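Local coordinates for protein cellulase (Xanthomonas axonopodis pv. citri, PDB 4W7W) that probably hydrolyses the beta-1,4-glucosidic bonds of cellulose, as a family 5 glycoside hydrolase built on an (alpha/beta)8 barrel, at residues M152-G157 with H224-K229; D162-A167 with A206-I211; G187-Y190 with H194-R197; E246-F251 with G262-F267. All coordinates share one frame; numbering follows the deposited sequence.

Interaction 1. Residues M152-G157 with H224-K229; sequences MNEPNG and HQYLDK. With BGC (beta-D-glucopyranose), chain C.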
loop_
_atom_site.group_PDB
_atom_site.type_symbol
_atom_site.label_atom_id
_atom_site.label_comp_id
_atom_site.label_asym_id
_atom_site.label_seq_id
_atom_site.Cartn_x
_atom_site.Cartn_y
_atom_site.Cartn_z
ATOM N N MET A 152 5.928 4.511 1.143
ATOM C CA MET A 152 6.892 3.569 0.600
ATOM C C MET A 152 6.389 2.155 0.732
ATOM O O MET A 152 6.075 1.705 1.836
ATOM C CB MET A 152 8.219 3.653 1.363
ATOM C CG MET A 152 9.305 2.740 0.831
ATOM S SD MET A 152 9.766 3.030 -0.888
ATOM C CE MET A 152 10.515 4.652 -0.744
ATOM N N ASN A 153 6.366 1.416 -0.363
ATOM C CA ASN A 153 5.997 0.014 -0.282
ATOM C C ASN A 153 7.106 -0.794 0.381
ATOM O O ASN A 153 8.229 -0.829 -0.129
ATOM C CB ASN A 153 5.731 -0.569 -1.646
ATOM C CG ASN A 153 5.250 -1.989 -1.541
ATOM O OD1 ASN A 153 4.180 -2.224 -0.980
ATOM N ND2 ASN A 153 6.018 -2.935 -2.035
ATOM N N GLU A 154 6.773 -1.485 1.472
ATOM C CA GLU A 154 7.643 -2.526 2.066
ATOM C C GLU A 154 9.128 -2.154 2.184
ATOM O O GLU A 154 10.002 -2.834 1.635
ATOM C CB GLU A 154 7.474 -3.855 1.329
ATOM C CG GLU A 154 6.048 -4.353 1.437
ATOM C CD GLU A 154 5.850 -5.753 0.902
ATOM O OE1 GLU A 154 6.829 -6.359 0.441
ATOM O OE2 GLU A 154 4.682 -6.234 0.953
ATOM N N PRO A 155 9.440 -1.097 2.943
ATOM C CA PRO A 155 10.842 -0.917 3.313
ATOM C C PRO A 155 11.396 -2.198 3.938
ATOM O O PRO A 155 10.691 -2.899 4.656
ATOM C CB PRO A 155 10.796 0.196 4.370
ATOM C CG PRO A 155 9.469 0.872 4.195
ATOM C CD PRO A 155 8.549 -0.226 3.721
ATOM N N ASN A 156 12.655 -2.493 3.651
ATOM C CA ASN A 156 13.358 -3.621 4.250
ATOM C C ASN A 156 14.842 -3.327 4.053
ATOM O O ASN A 156 15.197 -2.416 3.308
ATOM C CB ASN A 156 12.950 -4.930 3.569
ATOM C CG ASN A 156 13.324 -4.977 2.115
ATOM O OD1 ASN A 156 12.604 -4.445 1.232
ATOM N ND2 ASN A 156 14.442 -5.562 1.835
ATOM N N GLY A 157 15.709 -4.062 4.746
ATOM C CA GLY A 157 17.142 -3.852 4.536
ATOM C C GLY A 157 17.642 -2.543 5.132
ATOM O O GLY A 157 18.662 -2.006 4.688
ATOM N N HIS A 224 1.304 -4.916 6.026
ATOM C CA HIS A 224 0.931 -5.923 5.034
ATOM C C HIS A 224 0.859 -7.258 5.727
ATOM O O HIS A 224 1.576 -7.493 6.695
ATOM C CB HIS A 224 1.954 -6.014 3.905
ATOM C CG HIS A 224 2.034 -4.767 3.080
ATOM N ND1 HIS A 224 2.840 -4.662 1.970
ATOM C CD2 HIS A 224 1.398 -3.580 3.204
ATOM C CE1 HIS A 224 2.709 -3.446 1.461
ATOM N NE2 HIS A 224 1.830 -2.779 2.182
ATOM N N GLN A 225 0.006 -8.161 5.246
ATOM C CA GLN A 225 -0.067 -9.486 5.858
ATOM C C GLN A 225 -0.484 -10.535 4.849
ATOM O O GLN A 225 -1.578 -10.511 4.301
ATOM C CB GLN A 225 -1.026 -9.518 7.050
ATOM C CG GLN A 225 -0.937 -10.809 7.850
ATOM C CD GLN A 225 0.431 -10.992 8.451
ATOM O OE1 GLN A 225 0.918 -10.127 9.170
ATOM N NE2 GLN A 225 1.063 -12.125 8.178
ATOM N N TYR A 226 0.422 -11.484 4.652
ATOM C CA TYR A 226 0.171 -12.684 3.859
ATOM C C TYR A 226 0.200 -13.902 4.778
ATOM O O TYR A 226 0.698 -13.834 5.904
ATOM C CB TYR A 226 1.209 -12.774 2.734
ATOM C CG TYR A 226 1.045 -11.681 1.700
ATOM C CD1 TYR A 226 0.148 -11.816 0.655
ATOM C CD2 TYR A 226 1.787 -10.501 1.765
ATOM C CE1 TYR A 226 -0.008 -10.819 -0.296
ATOM C CE2 TYR A 226 1.623 -9.495 0.807
ATOM C CZ TYR A 226 0.722 -9.666 -0.229
ATOM O OH TYR A 226 0.521 -8.722 -1.202
ATOM N N LEU A 227 -0.380 -15.006 4.312
ATOM C CA LEU A 227 -0.721 -16.105 5.208
ATOM C C LEU A 227 0.007 -17.410 4.918
ATOM O O LEU A 227 -0.306 -18.430 5.525
ATOM C CB LEU A 227 -2.236 -16.353 5.180
ATOM C CG LEU A 227 -3.173 -15.218 5.603
ATOM C CD1 LEU A 227 -4.583 -15.716 5.837
ATOM C CD2 LEU A 227 -2.646 -14.411 6.775
ATOM N N ASP A 228 0.959 -17.390 3.999
ATOM C CA ASP A 228 1.838 -18.534 3.795
ATOM C C ASP A 228 2.938 -18.596 4.882
ATOM O O ASP A 228 2.985 -17.736 5.761
ATOM C CB ASP A 228 2.364 -18.598 2.341
ATOM C CG ASP A 228 3.145 -17.375 1.906
ATOM O OD1 ASP A 228 3.050 -16.306 2.549
ATOM O OD2 ASP A 228 3.830 -17.494 0.862
ATOM N N LYS A 229 3.786 -19.635 4.848
ATOM C CA LYS A 229 4.658 -19.962 5.986
ATOM C C LYS A 229 5.573 -18.828 6.404
ATOM O O LYS A 229 5.817 -18.656 7.605
ATOM C CB LYS A 229 5.503 -21.217 5.700
ATOM C CG LYS A 229 6.382 -21.691 6.868
ATOM C CD LYS A 229 7.314 -22.838 6.469
ATOM C CE LYS A 229 7.916 -23.554 7.680
ATOM N NZ LYS A 229 8.785 -22.676 8.519
HETATM C C2 BGC C . 9.043 -10.797 -0.271
HETATM C C3 BGC C . 8.407 -9.612 -0.983
HETATM C C4 BGC C . 6.929 -9.487 -0.627
HETATM C C5 BGC C . 6.756 -9.501 0.887
HETATM C C6 BGC C . 5.293 -9.562 1.287
HETATM C C1 BGC C . 8.774 -10.685 1.217
HETATM O O2 BGC C . 10.459 -10.831 -0.479
HETATM O O3 BGC C . 8.543 -9.781 -2.393
HETATM O O4 BGC C . 6.364 -8.314 -1.217
HETATM O O5 BGC C . 7.368 -10.661 1.449
HETATM O O6 BGC C . 5.158 -9.639 2.710
#
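E154 and H224 carry this contact, and N153 adds to it. The carboxylate of E154 meets the edge of the H224 imidazole. H224 ND1 donates a nearly straight hydrogen bond to E154 OE2, 2.6 Å long with an N-H...O angle of 164°. OE2 accepts it through its anti lone pair and lies close to the ring plane. The carboxylate itself is turned 57° against that ring. With CG of H224 anti to the carbonyl carbon (chi1 -65°), the imidazole reaches across to the loop. N153 comes to the next corner of the same edge, with OD1 3.1 Å from CE1 of H224. N153 OD1 is hydrogen-bonded to R67. Past CE1, NE2 of H224 is hydrogen-bonded to E222 OE2. The Y226 ring flanks the glucose, with CD2 3.6 Å from O6 of the sugar, and its hydroxyl bonds to E266. N153, E154 and P155 form the Asn-Glu-Pro sequence after the fourth barrel strand, as in other family 5 enzymes. OE1 of E154 accepts a 2.6 Å hydrogen bond from O4 of the sugar. This bond and the one from H224 to OE2 together restrain the carboxylate, consistent with keeping OE1 directed at the glycan.

Interaction 2. Residues D162-A167 with A206-I211; sequences DWANAA and AKALEI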
loop_
_atom_site.group_PDB
_atom_site.type_symbol
_atom_site.label_atom_id
_atom_site.label_comp_id
_atom_site.label_asym_id
_atom_site.label_seq_id
_atom_site.Cartn_x
_atom_site.Cartn_y
_atom_site.Cartn_z
ATOM N N ASP A 162 16.380 3.734 11.642
ATOM C CA ASP A 162 16.826 4.479 10.467
ATOM C C ASP A 162 15.649 4.705 9.523
ATOM O O ASP A 162 15.507 5.797 8.958
ATOM C CB ASP A 162 17.973 3.785 9.736
ATOM C CG ASP A 162 19.289 3.848 10.486
ATOM O OD1 ASP A 162 19.401 4.643 11.427
ATOM O OD2 ASP A 162 20.220 3.128 10.088
ATOM N N TRP A 163 14.797 3.701 9.354
ATOM C CA TRP A 163 13.609 3.902 8.537
ATOM C C TRP A 163 12.687 4.942 9.181
ATOM O O TRP A 163 12.148 5.809 8.499
ATOM C CB TRP A 163 12.859 2.573 8.235
ATOM C CG TRP A 163 11.565 2.892 7.566
ATOM C CD1 TRP A 163 10.337 2.854 8.130
ATOM C CD2 TRP A 163 11.400 3.526 6.285
ATOM N NE1 TRP A 163 9.417 3.391 7.279
ATOM C CE2 TRP A 163 10.049 3.821 6.145
ATOM C CE3 TRP A 163 12.276 3.862 5.246
ATOM C CZ2 TRP A 163 9.537 4.437 5.011
ATOM C CZ3 TRP A 163 11.771 4.473 4.123
ATOM C CH2 TRP A 163 10.419 4.755 4.014
ATOM N N ALA A 164 12.523 4.883 10.501
ATOM C CA ALA A 164 11.676 5.862 11.168
ATOM C C ALA A 164 12.168 7.288 10.940
ATOM O O ALA A 164 11.363 8.191 10.735
ATOM C CB ALA A 164 11.570 5.564 12.651
ATOM N N ASN A 165 13.477 7.491 10.964
ATOM C CA ASN A 165 14.036 8.809 10.658
ATOM C C ASN A 165 13.695 9.238 9.235
ATOM O O ASN A 165 13.312 10.379 8.991
ATOM C CB ASN A 165 15.565 8.801 10.849
ATOM C CG ASN A 165 16.238 10.077 10.364
ATOM O OD1 ASN A 165 16.858 10.097 9.288
ATOM N ND2 ASN A 165 16.103 11.141 11.120
ATOM N N ALA A 166 13.843 8.321 8.280
ATOM C CA ALA A 166 13.504 8.628 6.890
ATOM C C ALA A 166 12.027 8.959 6.761
ATOM O O ALA A 166 11.651 9.913 6.060
ATOM C CB ALA A 166 13.867 7.467 5.974
ATOM N N ALA A 167 11.178 8.185 7.440
ATOM C CA ALA A 167 9.746 8.438 7.419
ATOM C C ALA A 167 9.417 9.792 8.051
ATOM O O ALA A 167 8.595 10.534 7.518
ATOM C CB ALA A 167 9.025 7.312 8.137
ATOM N N ALA A 206 7.432 -1.369 16.194
ATOM C CA ALA A 206 6.600 -0.831 17.257
ATOM C C ALA A 206 7.334 0.234 18.056
ATOM O O ALA A 206 6.827 1.330 18.262
ATOM C CB ALA A 206 6.159 -1.968 18.166
ATOM N N LYS A 207 8.538 -0.090 18.507
ATOM C CA LYS A 207 9.294 0.842 19.314
ATOM C C LYS A 207 9.803 2.005 18.475
ATOM O O LYS A 207 9.738 3.151 18.910
ATOM C CB LYS A 207 10.462 0.121 20.003
ATOM C CG LYS A 207 11.389 1.000 20.801
ATOM C CD LYS A 207 10.666 1.723 21.930
ATOM C CE LYS A 207 11.621 2.580 22.734
ATOM N NZ LYS A 207 10.915 3.273 23.847
ATOM N N ALA A 208 10.343 1.726 17.299
ATOM C CA ALA A 208 10.956 2.788 16.514
ATOM C C ALA A 208 9.939 3.837 16.094
ATOM O O ALA A 208 10.243 5.028 16.049
ATOM C CB ALA A 208 11.615 2.207 15.287
ATOM N N LEU A 209 8.725 3.415 15.756
ATOM C CA LEU A 209 7.752 4.320 15.156
ATOM C C LEU A 209 6.952 5.085 16.188
ATOM O O LEU A 209 6.240 6.021 15.827
ATOM C CB LEU A 209 6.833 3.561 14.207
ATOM C CG LEU A 209 7.581 3.065 12.977
ATOM C CD1 LEU A 209 6.735 2.054 12.229
ATOM C CD2 LEU A 209 7.998 4.189 12.033
ATOM N N GLU A 210 7.091 4.748 17.463
ATOM C CA GLU A 210 6.531 5.586 18.518
ATOM C C GLU A 210 7.095 7.017 18.521
ATOM O O GLU A 210 6.487 7.932 19.061
ATOM C CB GLU A 210 6.734 4.897 19.864
ATOM C CG GLU A 210 5.715 3.793 19.980
ATOM C CD GLU A 210 6.021 2.711 21.001
ATOM O OE1 GLU A 210 6.832 2.925 21.924
ATOM O OE2 GLU A 210 5.407 1.616 20.881
ATOM N N ILE A 211 8.260 7.195 17.919
ATOM C CA ILE A 211 8.913 8.496 17.903
ATOM C C ILE A 211 8.234 9.456 16.931
ATOM O O ILE A 211 8.436 10.662 17.028
ATOM C CB ILE A 211 10.421 8.396 17.528
ATOM C CG1 ILE A 211 10.621 8.225 16.025
ATOM C CG2 ILE A 211 11.140 7.319 18.314
ATOM C CD1 ILE A 211 12.055 8.030 15.659
#
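No flat group carries the contact of A164 with A208, L209 and I211. The one aromatic ring in the two segments is the indole of W163, which runs alongside without touching 206-211. CB of A167, one turn further along the same helix, lies over one face of that indole, offset toward the rim and 3.8 Å above the plane. At the edge of the indole, NE1 bonds to the carbonyl oxygen of P186. M152, P155 and L130 also pack on W163.

The contact itself is made by the methyl of A164, which points at the other segment. It meets three neighbours. A164 CB is 3.7 Å from A208 O. A164 CB is also 4.3 Å from A208 CB. One branch of L209 touches it, with CD2 3.9 Å from A164 CB. The end of I211 arrives at the same distance, CD1 to A164 CB being 3.9 Å. I211 has CG1 between its backbone N and carbonyl carbon (chi1 78°), and the extended chain beyond carries CD1 to the methyl. The small side chain allows close backbones: the CA atoms of A164 and L209 are 5.8 Å apart. No hydrogen bond crosses.

Segment 162-167 lies on the long helix 160-176, which follows the fourth barrel strand. Segment 206-211 lies on the short helix 205-209 and runs on past it, between strands 183-186 and 219-226. L209 also packs on W196, and E210 bonds to W254 of helix 243-258. The contact thus joins neighbouring helices on the outer layer of the barrel.

Interaction 3. Residues G187-Y190 with H194-R197; sequences GTAY and HSWR. With BGC (beta-D-glucopyranose), chain B; BGC (beta-D-glucopyranose), chain C.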
loop_
_atom_site.group_PDB
_atom_site.type_symbol
_atom_site.label_atom_id
_atom_site.label_comp_id
_atom_site.label_asym_id
_atom_site.label_seq_id
_atom_site.Cartn_x
_atom_site.Cartn_y
_atom_site.Cartn_z
ATOM N N GLY A 187 6.489 0.441 8.342
ATOM C CA GLY A 187 7.727 0.100 9.011
ATOM C C GLY A 187 8.701 -0.567 8.063
ATOM O O GLY A 187 8.443 -0.690 6.866
ATOM N N THR A 188 9.835 -0.994 8.631
ATOM C CA THR A 188 10.767 -1.822 7.897
ATOM C C THR A 188 10.294 -3.295 7.949
ATOM O O THR A 188 9.126 -3.563 8.256
ATOM C CB THR A 188 12.216 -1.596 8.349
ATOM O OG1 THR A 188 13.075 -2.237 7.418
ATOM C CG2 THR A 188 12.477 -2.072 9.768
ATOM N N ALA A 189 11.162 -4.250 7.610
ATOM C CA ALA A 189 10.768 -5.676 7.648
ATOM C C ALA A 189 9.535 -5.936 6.786
ATOM O O ALA A 189 8.639 -6.719 7.134
ATOM C CB ALA A 189 10.570 -6.175 9.084
ATOM N N TYR A 190 9.498 -5.293 5.616
ATOM C CA TYR A 190 8.406 -5.455 4.656
ATOM C C TYR A 190 7.065 -5.032 5.261
ATOM O O TYR A 190 6.010 -5.448 4.791
ATOM C CB TYR A 190 8.337 -6.870 4.085
ATOM C CG TYR A 190 9.625 -7.339 3.466
ATOM C CD1 TYR A 190 9.899 -7.112 2.135
ATOM C CD2 TYR A 190 10.549 -8.037 4.221
ATOM C CE1 TYR A 190 11.080 -7.559 1.577
ATOM C CE2 TYR A 190 11.724 -8.499 3.677
ATOM C CZ TYR A 190 11.985 -8.264 2.352
ATOM O OH TYR A 190 13.165 -8.736 1.804
ATOM N N HIS A 194 2.576 -9.096 11.275
ATOM C CA HIS A 194 2.999 -10.180 12.151
ATOM C C HIS A 194 4.264 -9.893 12.955
ATOM O O HIS A 194 4.381 -10.359 14.081
ATOM C CB HIS A 194 3.179 -11.481 11.343
ATOM C CG HIS A 194 4.231 -11.387 10.285
ATOM N ND1 HIS A 194 5.524 -11.808 10.491
ATOM C CD2 HIS A 194 4.208 -10.828 9.047
ATOM C CE1 HIS A 194 6.245 -11.548 9.416
ATOM N NE2 HIS A 194 5.464 -10.970 8.520
ATOM N N SER A 195 5.212 -9.175 12.352
ATOM C CA SER A 195 6.523 -8.962 12.931
ATOM C C SER A 195 6.682 -7.573 13.525
ATOM O O SER A 195 7.797 -7.177 13.898
ATOM C CB SER A 195 7.580 -9.184 11.874
ATOM O OG SER A 195 7.300 -8.335 10.777
ATOM N N TRP A 196 5.586 -6.829 13.652
ATOM C CA TRP A 196 5.634 -5.432 14.063
ATOM C C TRP A 196 6.377 -5.233 15.382
ATOM O O TRP A 196 7.062 -4.216 15.560
ATOM C CB TRP A 196 4.215 -4.885 14.186
ATOM C CG TRP A 196 4.122 -3.403 14.209
ATOM C CD1 TRP A 196 3.868 -2.609 15.272
ATOM C CD2 TRP A 196 4.265 -2.538 13.080
ATOM N NE1 TRP A 196 3.843 -1.301 14.886
ATOM C CE2 TRP A 196 4.077 -1.222 13.543
ATOM C CE3 TRP A 196 4.495 -2.751 11.715
ATOM C CZ2 TRP A 196 4.104 -0.121 12.697
ATOM C CZ3 TRP A 196 4.528 -1.661 10.879
ATOM C CH2 TRP A 196 4.330 -0.356 11.378
ATOM N N ARG A 197 6.200 -6.184 16.303
ATOM C CA ARG A 197 6.697 -6.050 17.658
ATOM C C ARG A 197 7.962 -6.870 17.895
ATOM O O ARG A 197 8.474 -6.904 19.025
ATOM C CB ARG A 197 5.609 -6.417 18.667
ATOM C CG ARG A 197 4.316 -5.635 18.452
ATOM C CD ARG A 197 3.221 -5.931 19.470
ATOM N NE ARG A 197 3.463 -5.138 20.647
ATOM C CZ ARG A 197 2.580 -4.394 21.299
ATOM N NH1 ARG A 197 2.996 -3.757 22.369
ATOM N NH2 ARG A 197 1.320 -4.300 20.986
HETATM C C2 BGC B . 9.125 -11.868 5.642
HETATM C C3 BGC B . 8.591 -11.794 4.224
HETATM C C4 BGC B . 9.735 -11.637 3.211
HETATM C C5 BGC B . 10.855 -12.643 3.429
HETATM C C6 BGC B . 12.057 -12.347 2.528
HETATM C C1 BGC B . 10.263 -12.867 5.751
HETATM O O2 BGC B . 8.068 -12.198 6.556
HETATM O O3 BGC B . 7.732 -10.661 4.180
HETATM O O4 BGC B . 9.291 -11.826 1.865
HETATM O O5 BGC B . 11.292 -12.601 4.789
HETATM O O6 BGC B . 12.993 -13.427 2.640
HETATM C C2 BGC C . 9.043 -10.797 -0.271
HETATM C C3 BGC C . 8.407 -9.612 -0.983
HETATM C C4 BGC C . 6.929 -9.487 -0.627
HETATM C C5 BGC C . 6.756 -9.501 0.887
HETATM C C6 BGC C . 5.293 -9.562 1.287
HETATM C C1 BGC C . 8.774 -10.685 1.217
HETATM O O2 BGC C . 10.459 -10.831 -0.479
HETATM O O3 BGC C . 8.543 -9.781 -2.393
HETATM O O4 BGC C . 6.364 -8.314 -1.217
HETATM O O5 BGC C . 7.368 -10.661 1.449
HETATM O O6 BGC C . 5.158 -9.639 2.710
HETATM O O HOH W 1 8.266 -9.040 8.325
#
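A189 with S195 and G187 with W196 form a light, partly water-mediated contact inside one loop, the long one between strand 183-186 and helix 205-209. No direct hydrogen bond crosses it. A water joins the two segments instead: it donates to A189 O at 2.6 Å and is hydrogen-bonded to S195 OG at 2.7 Å. A189 O and S195 OG are themselves 4.2 Å apart. Deeper in, the six-membered ring of W196 packs obliquely against the backbone of G187, with CH2 3.8 Å from G187 N. CG of W196 lies anti to the backbone N (chi1 -163°), which swings the indole onto G187. The indole also meets W254 and F251 edge-to-face. The loop follows the fifth strand of the (alpha/beta)8 barrel, at the end where the glycan binds. A189 and Y190 both have positive phi. Two glucose units lie over one face of the Y190 ring: C4 of the chain B unit sits 3.7 Å above the ring plane of Y190, and C1 of the chain C unit is close to the same height. H194 stacks on Y231 and offers its edge to O2 of the chain B glucose, 3.5 Å from H194 CE1.

Interaction 4. Residues E246-F251 with G262-F267; sequences EKLQGF and GFLGEF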
loop_
_atom_site.group_PDB
_atom_site.type_symbol
_atom_site.label_atom_id
_atom_site.label_comp_id
_atom_site.label_asym_id
_atom_site.label_seq_id
_atom_site.Cartn_x
_atom_site.Cartn_y
_atom_site.Cartn_z
ATOM N N GLU A 246 -5.013 -13.909 13.606
ATOM C CA GLU A 246 -3.979 -14.090 14.615
ATOM C C GLU A 246 -2.796 -13.138 14.431
ATOM O O GLU A 246 -2.335 -12.527 15.387
ATOM C CB GLU A 246 -3.493 -15.532 14.632
ATOM C CG GLU A 246 -4.543 -16.466 15.214
ATOM C CD GLU A 246 -4.308 -17.934 14.923
ATOM O OE1 GLU A 246 -3.235 -18.267 14.377
ATOM O OE2 GLU A 246 -5.207 -18.750 15.256
ATOM N N LYS A 247 -2.332 -13.017 13.197
ATOM C CA LYS A 247 -1.164 -12.215 12.901
ATOM C C LYS A 247 -1.436 -10.720 12.927
ATOM O O LYS A 247 -0.485 -9.935 13.014
ATOM C CB LYS A 247 -0.569 -12.632 11.557
ATOM C CG LYS A 247 -0.007 -14.050 11.531
ATOM C CD LYS A 247 1.010 -14.328 12.626
ATOM C CE LYS A 247 1.419 -15.779 12.644
ATOM N NZ LYS A 247 2.427 -16.057 13.709
ATOM N N LEU A 248 -2.698 -10.311 12.892
ATOM C CA LEU A 248 -3.049 -8.896 13.031
ATOM C C LEU A 248 -3.157 -8.428 14.476
ATOM O O LEU A 248 -3.164 -7.227 14.719
ATOM C CB LEU A 248 -4.381 -8.615 12.335
ATOM C CG LEU A 248 -4.428 -8.838 10.813
ATOM C CD1 LEU A 248 -5.778 -8.405 10.287
ATOM C CD2 LEU A 248 -3.321 -8.091 10.085
ATOM N N GLN A 249 -3.244 -9.345 15.439
ATOM C CA GLN A 249 -3.578 -8.957 16.809
ATOM C C GLN A 249 -2.540 -8.041 17.455
ATOM O O GLN A 249 -2.908 -7.071 18.108
ATOM C CB GLN A 249 -3.806 -10.179 17.713
ATOM C CG GLN A 249 -5.084 -10.897 17.390
ATOM C CD GLN A 249 -5.459 -11.901 18.450
ATOM O OE1 GLN A 249 -5.043 -11.795 19.613
ATOM N NE2 GLN A 249 -6.270 -12.844 18.076
ATOM N N GLY A 250 -1.253 -8.377 17.350
ATOM C CA GLY A 250 -0.228 -7.576 18.020
ATOM C C GLY A 250 -0.140 -6.144 17.498
ATOM O O GLY A 250 -0.037 -5.191 18.270
ATOM N N PHE A 251 -0.222 -6.018 16.174
ATOM C CA PHE A 251 -0.260 -4.724 15.517
ATOM C C PHE A 251 -1.502 -3.945 15.914
ATOM O O PHE A 251 -1.406 -2.750 16.221
ATOM C CB PHE A 251 -0.164 -4.936 14.004
ATOM C CG PHE A 251 -0.260 -3.678 13.193
ATOM C CD1 PHE A 251 0.773 -2.752 13.170
ATOM C CD2 PHE A 251 -1.386 -3.410 12.436
ATOM C CE1 PHE A 251 0.673 -1.611 12.396
ATOM C CE2 PHE A 251 -1.488 -2.266 11.669
ATOM C CZ PHE A 251 -0.446 -1.374 11.646
ATOM N N GLY A 262 -4.498 2.192 11.654
ATOM C CA GLY A 262 -3.796 1.292 10.752
ATOM C C GLY A 262 -4.499 1.097 9.432
ATOM O O GLY A 262 -5.706 1.317 9.305
ATOM N N PHE A 263 -3.730 0.627 8.469
ATOM C CA PHE A 263 -4.258 0.366 7.139
ATOM C C PHE A 263 -3.578 -0.872 6.598
ATOM O O PHE A 263 -2.354 -0.945 6.614
ATOM C CB PHE A 263 -3.973 1.581 6.224
ATOM C CG PHE A 263 -4.766 1.558 4.957
ATOM C CD1 PHE A 263 -4.445 0.699 3.920
ATOM C CD2 PHE A 263 -5.875 2.394 4.820
ATOM C CE1 PHE A 263 -5.239 0.627 2.774
ATOM C CE2 PHE A 263 -6.641 2.350 3.672
ATOM C CZ PHE A 263 -6.342 1.437 2.664
ATOM N N LEU A 264 -4.354 -1.859 6.129
ATOM C CA LEU A 264 -3.776 -3.092 5.612
ATOM C C LEU A 264 -3.558 -2.894 4.122
ATOM O O LEU A 264 -4.446 -3.134 3.303
ATOM C CB LEU A 264 -4.664 -4.291 5.930
ATOM C CG LEU A 264 -3.970 -5.650 5.827
ATOM C CD1 LEU A 264 -2.833 -5.836 6.827
ATOM C CD2 LEU A 264 -4.997 -6.769 5.998
ATOM N N GLY A 265 -2.368 -2.409 3.773
ATOM C CA GLY A 265 -2.116 -1.978 2.389
ATOM C C GLY A 265 -2.010 -3.095 1.373
ATOM O O GLY A 265 -2.246 -2.879 0.178
ATOM N N GLU A 266 -1.632 -4.291 1.848
ATOM C CA GLU A 266 -1.668 -5.490 1.038
ATOM C C GLU A 266 -2.009 -6.667 1.923
ATOM O O GLU A 266 -1.518 -6.784 3.048
ATOM C CB GLU A 266 -0.334 -5.828 0.373
ATOM C CG GLU A 266 0.160 -4.800 -0.607
ATOM C CD GLU A 266 1.429 -5.218 -1.324
ATOM O OE1 GLU A 266 1.814 -6.424 -1.282
ATOM O OE2 GLU A 266 2.053 -4.318 -1.930
ATOM N N PHE A 267 -2.792 -7.575 1.363
ATOM C CA PHE A 267 -3.079 -8.887 1.930
ATOM C C PHE A 267 -3.702 -9.663 0.787
ATOM O O PHE A 267 -4.206 -9.082 -0.165
ATOM C CB PHE A 267 -4.021 -8.833 3.150
ATOM C CG PHE A 267 -5.461 -8.421 2.839
ATOM C CD1 PHE A 267 -5.763 -7.153 2.373
ATOM C CD2 PHE A 267 -6.498 -9.307 3.032
ATOM C CE1 PHE A 267 -7.071 -6.785 2.111
ATOM C CE2 PHE A 267 -7.799 -8.941 2.789
ATOM C CZ PHE A 267 -8.097 -7.680 2.322
#
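Helix segment 246-251 lies against strand 262-267, with CA atoms 9.4 Å apart at L248 and L264 and 8.4 Å apart at F251 and G262. Two apolar contacts fill the gap, and no hydrogen bond crosses it. L248 and L264 both bring a methyl to the interface. Their side chains cross at about a right angle, with L248 CD2 4.0 Å from L264 CD1. L264 has CG anti to the backbone N (chi1 -162°), which brings its CD1 up to L248. M286 of helix 273-288 packs on both leucines. F251 makes the second contact, approaching G262 obliquely. Its CE2 lies 4.3 Å from CA of G262. CG of F251 is anti to its backbone N (chi1 177°), which extends the ring toward the sheet. There it also meets F221, A223 and the ring of W293. The helix is kinked where the N atoms of G250 and F251 lack bonds to the preceding turn. This is the helix-to-strand half of a beta-alpha-beta unit: helix 243-258 follows strand 219-226 and leads into strand 262-268. That strand pairs with 219-226 on one side and 293-301 on the other, and W293 and W296 of the latter pack on L264.

Overall arrangement
From the N terminus, the loop after strand 147-150 opens interaction 1, which closes at the end of strand 219-226. Interaction 2 opens next, on helix 160-176, and closes at helix 205-209, nested inside interaction 1. Interaction 3 closes a short loop nested inside interaction 2. Interaction 4 follows in series, from helix 243-258 to strand 262-268. Interactions 1 and 3 both touch the chain C glucose. Interaction 4 meets interaction 1 through neighbouring strands and interaction 3 through the W196 and F251 rings. Interaction 2, on the outer helices, touches interaction 1 where W163 packs on M152 and P155, and interaction 3 where L209 and A206 meet W196. Only interactions 2 and 4 do not touch.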